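Local coordinates for Emp47p (form2) (Saccharomyces cerevisiae, PDB 2A70), which takes part in glycoprotein secretion and is required for exit of EMP46 from the endoplasmic reticulum, at residues A[60-65]-A[163-168]. Sequence-based numbering, arbitrary orientation.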
loop_
_atom_site.group_PDB
_atom_site.type_symbol
_atom_site.label_atom_id
_atom_site.label_comp_id
_atom_site.label_asym_id
_atom_site.label_seq_id
_atom_site.Cartn_x
_atom_site.Cartn_y
_atom_site.Cartn_z
ATOM N N LYS A 60 12.963 2.551 -14.235
ATOM C CA LYS A 60 14.197 2.428 -14.988
ATOM C C LYS A 60 15.279 1.682 -14.214
ATOM O O LYS A 60 16.244 1.193 -14.812
ATOM C CB LYS A 60 14.710 3.828 -15.392
ATOM C CG LYS A 60 13.858 4.497 -16.487
ATOM C CD LYS A 60 14.489 4.196 -17.829
ATOM C CE LYS A 60 13.767 4.865 -18.988
ATOM N NZ LYS A 60 13.868 6.353 -18.840
ATOM N N ASP A 61 15.149 1.625 -12.889
ATOM C CA ASP A 61 16.185 1.130 -12.020
ATOM C C ASP A 61 15.538 0.503 -10.772
ATOM O O ASP A 61 14.368 0.712 -10.503
ATOM C CB ASP A 61 17.127 2.264 -11.624
ATOM C CG ASP A 61 18.139 2.514 -12.741
ATOM O OD1 ASP A 61 18.194 3.683 -13.147
ATOM O OD2 ASP A 61 18.754 1.466 -13.088
ATOM N N SER A 62 16.315 -0.245 -10.040
ATOM C CA SER A 62 15.903 -0.823 -8.767
ATOM C C SER A 62 15.360 0.245 -7.829
ATOM O O SER A 62 15.774 1.406 -7.897
ATOM C CB SER A 62 17.101 -1.506 -8.132
ATOM O OG SER A 62 17.573 -2.539 -9.012
ATOM N N PHE A 63 14.495 -0.166 -6.911
ATOM C CA PHE A 63 13.893 0.787 -5.991
ATOM C C PHE A 63 13.470 0.074 -4.695
ATOM O O PHE A 63 13.309 -1.143 -4.664
ATOM C CB PHE A 63 12.705 1.544 -6.605
ATOM C CG PHE A 63 11.519 0.681 -6.926
ATOM C CD1 PHE A 63 10.514 0.500 -5.994
ATOM C CD2 PHE A 63 11.351 0.021 -8.141
ATOM C CE1 PHE A 63 9.421 -0.282 -6.230
ATOM C CE2 PHE A 63 10.222 -0.774 -8.387
ATOM C CZ PHE A 63 9.244 -0.935 -7.435
ATOM N N THR A 64 13.205 0.929 -3.719
ATOM C CA THR A 64 12.652 0.541 -2.438
ATOM C C THR A 64 11.477 1.479 -2.073
ATOM O O THR A 64 11.635 2.702 -2.227
ATOM C CB THR A 64 13.707 0.700 -1.338
ATOM O OG1 THR A 64 14.860 -0.098 -1.673
ATOM C CG2 THR A 64 13.257 0.256 0.058
ATOM N N MET A 65 10.421 0.893 -1.545
ATOM C CA MET A 65 9.372 1.705 -0.952
ATOM C C MET A 65 9.127 1.211 0.456
ATOM O O MET A 65 8.871 0.015 0.661
ATOM C CB MET A 65 8.108 1.524 -1.768
ATOM C CG MET A 65 7.890 2.313 -3.022
ATOM S SD MET A 65 6.130 2.144 -3.316
ATOM C CE MET A 65 5.879 0.363 -3.205
ATOM N N TYR A 163 12.748 -3.952 -5.115
ATOM C CA TYR A 163 12.741 -4.540 -6.451
ATOM C C TYR A 163 14.152 -4.364 -6.998
ATOM O O TYR A 163 14.585 -3.245 -7.256
ATOM C CB TYR A 163 11.728 -3.870 -7.371
ATOM C CG TYR A 163 11.608 -4.535 -8.726
ATOM C CD1 TYR A 163 11.228 -5.855 -8.818
ATOM C CD2 TYR A 163 11.885 -3.803 -9.876
ATOM C CE1 TYR A 163 11.110 -6.475 -10.061
ATOM C CE2 TYR A 163 11.769 -4.414 -11.127
ATOM C CZ TYR A 163 11.384 -5.744 -11.213
ATOM O OH TYR A 163 11.270 -6.355 -12.425
ATOM N N ASP A 164 14.863 -5.483 -7.088
ATOM C CA ASP A 164 16.292 -5.499 -7.328
ATOM C C ASP A 164 16.626 -6.072 -8.703
ATOM O O ASP A 164 16.728 -7.293 -8.898
ATOM C CB ASP A 164 17.008 -6.275 -6.209
ATOM C CG ASP A 164 18.515 -6.051 -6.245
ATOM O OD1 ASP A 164 19.040 -5.419 -7.202
ATOM O OD2 ASP A 164 19.191 -6.533 -5.319
ATOM N N LEU A 165 16.815 -5.155 -9.679
ATOM C CA LEU A 165 17.216 -5.541 -11.013
ATOM C C LEU A 165 18.617 -6.148 -11.034
ATOM O O LEU A 165 18.925 -6.815 -12.003
ATOM C CB LEU A 165 17.193 -4.330 -11.970
ATOM C CG LEU A 165 15.741 -3.777 -12.154
ATOM C CD1 LEU A 165 15.836 -2.341 -12.678
ATOM C CD2 LEU A 165 14.867 -4.653 -13.039
ATOM N N GLU A 166 19.406 -5.879 -10.018
ATOM C CA GLU A 166 20.796 -6.345 -9.958
ATOM C C GLU A 166 20.864 -7.670 -9.198
ATOM O O GLU A 166 21.989 -8.138 -8.948
ATOM C CB GLU A 166 21.704 -5.317 -9.300
ATOM C CG GLU A 166 21.952 -4.082 -10.109
ATOM C CD GLU A 166 20.738 -3.178 -10.209
ATOM O OE1 GLU A 166 20.183 -2.770 -9.163
ATOM O OE2 GLU A 166 20.394 -2.852 -11.369
ATOM N N ASP A 167 19.726 -8.297 -8.899
ATOM C CA ASP A 167 19.679 -9.614 -8.265
ATOM C C ASP A 167 18.623 -10.430 -9.014
ATOM O O ASP A 167 17.813 -11.106 -8.394
ATOM C CB ASP A 167 19.393 -9.518 -6.772
ATOM C CG ASP A 167 19.668 -10.794 -6.002
ATOM O OD1 ASP A 167 20.220 -11.737 -6.596
ATOM O OD2 ASP A 167 19.333 -10.831 -4.802
ATOM N N ASP A 168 18.649 -10.368 -10.345
ATOM C CA ASP A 168 17.754 -11.104 -11.244
ATOM C C ASP A 168 16.282 -10.841 -10.937
ATOM O O ASP A 168 15.438 -11.742 -10.889
ATOM C CB ASP A 168 18.070 -12.629 -11.282
ATOM C CG ASP A 168 19.457 -12.944 -11.769
ATOM O OD1 ASP A 168 19.817 -12.448 -12.854
ATOM O OD2 ASP A 168 20.205 -13.677 -11.107
HETATM O O HOH W 1 19.079 -0.263 -10.983
#
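A single serine hydroxyl ties the first turn beyond one strand to the residue just ahead of its neighbour: Ser62 OG donates to Glu166 OE1 over 2.6 Å and accepts from Leu165 N at 2.8 Å. The two strands, 63-72 and 157-164, are antiparallel neighbours in one of the two sheets of the legume-lectin β-sandwich, and the contact lies where the first begins and the second ends. Phe63 and Tyr163 form a hydrogen-bonded pair, with Phe63 N to Tyr163 O at 3.1 Å and Tyr163 N to Phe63 O at 2.9 Å. Their side chains leave the same face of the sheet; Tyr163 CB sits over one face of the Phe63 ring in a CH-pi contact, 4.0 Å from its centroid, while the ring planes lie at 45°. CG of Tyr163 is anti to the backbone N (chi1 -175°), and the ring, set obliquely to that of Phe63, meets Phe188 edge-to-face, whereas Phe63 stacks with Phe86.

At the end of strand 157-164, Asp164 OD1 accepts from Glu166 N in an Asx turn, which probably helps to present Leu165 N to the serine. Leu165 CD1 packs against the backbone at Asp61 and Ser62. The Glu166 side chain bends at chi2 (71°) and curls back to Ser62, its OE1 met on the syn side but well out of the carboxylate plane. Its other oxygen is joined to Asp61 through a water that accepts from Ser62 N and donates to Asp61 OD2 at 2.7 Å and Glu166 OE2 at 2.9 Å.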